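Local coordinates for predicted protein (Acinetobacter sp. RUH2624, PDB 4MEA), which hydrolyses epoxides as a secreted Cif-type enzyme of the alpha/beta hydrolase fold, at residues P301-G304 and H305-E309. Numbering follows the deposited sequence.
Sequences PDTG and HWMVE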
loop_
_atom_site.group_PDB
_atom_site.type_symbol
_atom_site.label_atom_id
_atom_site.label_comp_id
_atom_site.label_asym_id
_atom_site.label_seq_id
_atom_site.Cartn_x
_atom_site.Cartn_y
_atom_site.Cartn_z
ATOM N N PRO A 301 -13.809 -7.562 -22.069
ATOM C CA PRO A 301 -12.848 -8.670 -21.943
ATOM C C PRO A 301 -11.434 -8.276 -22.385
ATOM O O PRO A 301 -11.288 -7.390 -23.232
ATOM C CB PRO A 301 -13.428 -9.758 -22.863
ATOM C CG PRO A 301 -14.316 -9.026 -23.820
ATOM C CD PRO A 301 -14.844 -7.821 -23.087
ATOM N N ASP A 302 -10.424 -8.921 -21.794
ATOM C CA ASP A 302 -9.020 -8.760 -22.183
ATOM C C ASP A 302 -8.557 -7.308 -22.126
ATOM O O ASP A 302 -7.570 -6.947 -22.769
ATOM C CB ASP A 302 -8.774 -9.316 -23.588
ATOM C CG ASP A 302 -9.048 -10.806 -23.686
ATOM O OD1 ASP A 302 -8.743 -11.534 -22.713
ATOM O OD2 ASP A 302 -9.576 -11.246 -24.733
ATOM N N THR A 303 -9.270 -6.493 -21.352
ATOM C CA THR A 303 -8.998 -5.060 -21.246
ATOM C C THR A 303 -8.672 -4.696 -19.804
ATOM O O THR A 303 -9.406 -5.056 -18.882
ATOM C CB THR A 303 -10.208 -4.213 -21.713
ATOM O OG1 THR A 303 -10.532 -4.550 -23.066
ATOM C CG2 THR A 303 -9.902 -2.698 -21.620
ATOM N N GLY A 304 -7.560 -3.996 -19.619
ATOM C CA GLY A 304 -7.140 -3.569 -18.296
ATOM C C GLY A 304 -7.728 -2.214 -17.934
ATOM O O GLY A 304 -8.700 -1.770 -18.533
ATOM N N HIS A 305 -7.113 -1.554 -16.960
ATOM C CA HIS A 305 -7.599 -0.289 -16.412
ATOM C C HIS A 305 -7.578 0.894 -17.394
ATOM O O HIS A 305 -8.452 1.761 -17.359
ATOM C CB HIS A 305 -6.771 0.051 -15.171
ATOM C CG HIS A 305 -7.245 1.262 -14.437
ATOM N ND1 HIS A 305 -8.481 1.325 -13.826
ATOM C CD2 HIS A 305 -6.644 2.453 -14.203
ATOM C CE1 HIS A 305 -8.624 2.508 -13.253
ATOM N NE2 HIS A 305 -7.525 3.212 -13.470
ATOM N N TRP A 306 -6.574 0.936 -18.262
ATOM C CA TRP A 306 -6.394 2.078 -19.157
ATOM C C TRP A 306 -7.218 1.832 -20.418
ATOM O O TRP A 306 -6.682 1.525 -21.486
ATOM C CB TRP A 306 -4.902 2.269 -19.461
ATOM C CG TRP A 306 -4.067 2.100 -18.219
ATOM C CD1 TRP A 306 -3.247 1.054 -17.915
ATOM C CD2 TRP A 306 -4.011 2.994 -17.099
ATOM N NE1 TRP A 306 -2.671 1.245 -16.681
ATOM C CE2 TRP A 306 -3.123 2.428 -16.158
ATOM C CE3 TRP A 306 -4.628 4.217 -16.799
ATOM C CZ2 TRP A 306 -2.829 3.045 -14.940
ATOM C CZ3 TRP A 306 -4.333 4.835 -15.578
ATOM C CH2 TRP A 306 -3.444 4.242 -14.665
ATOM N N MET A 307 -8.532 1.987 -20.276
ATOM C CA MET A 307 -9.483 1.357 -21.183
ATOM C C MET A 307 -9.470 1.900 -22.606
ATOM O O MET A 307 -9.667 1.143 -23.551
ATOM C CB MET A 307 -10.892 1.419 -20.599
ATOM C CG MET A 307 -11.026 0.707 -19.249
ATOM S SD MET A 307 -12.693 0.876 -18.582
ATOM C CE MET A 307 -13.655 -0.009 -19.804
ATOM N N VAL A 308 -9.245 3.202 -22.757
ATOM C CA VAL A 308 -9.161 3.800 -24.085
ATOM C C VAL A 308 -7.826 3.476 -24.791
ATOM O O VAL A 308 -7.808 3.192 -25.994
ATOM C CB VAL A 308 -9.418 5.326 -24.035
ATOM C CG1 VAL A 308 -9.267 5.946 -25.420
ATOM C CG2 VAL A 308 -10.816 5.590 -23.468
ATOM N N GLU A 309 -6.719 3.491 -24.053
ATOM C CA GLU A 309 -5.442 3.038 -24.620
ATOM C C GLU A 309 -5.548 1.595 -25.139
ATOM O O GLU A 309 -5.117 1.294 -26.246
ATOM C CB GLU A 309 -4.299 3.125 -23.594
ATOM C CG GLU A 309 -3.884 4.537 -23.170
ATOM C CD GLU A 309 -2.967 5.227 -24.180
ATOM O OE1 GLU A 309 -2.388 6.282 -23.826
ATOM O OE2 GLU A 309 -2.826 4.720 -25.318
#
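The imidazole of His-305 presents its edge to the indole of Trp-306. CD2 of His-305 lies 3.5 Å above the indole plane of Trp-306, over one face and offset toward the rim, while CZ2 of Trp-306 lies in the imidazole plane. His-133 meets the His-305 ring at about 35°. Phe-218 meets the indole at about 65°, and NE1 of Trp-306 bonds O of Ile-208. CG of His-305 is anti to its own backbone N (chi1 -175°), which sets the ring between two carboxylates. There NE2 bonds Asp-134 and ND1 bonds Asp-158, consistent with the catalytic triad of an alpha/beta hydrolase.

Thr-303 and Met-307 meet four residues apart round the turn. CG2 of Thr-303 lies 4.1 Å from CA of Met-307, and CG of Met-307 packs 3.5 Å from O of Gly-304. These are van der Waals contacts. OG1 of Thr-303 bonds O of Pro-301 at 2.9 Å, from 46° out of the carbonyl plane, and also bonds Asn-311. Trp-306 centres an inverse gamma turn and is the N-cap residue. Glu-310 receives backbone N-H groups of Gly-304 and Trp-306, tying the loop to the first turn of the helix. This buried turn joins strand 295-300, outermost on its side of the sheet within this chain, to helix 307-323, with Trp-306 packed on helix 200-211 and Val-308 on helix 75-81.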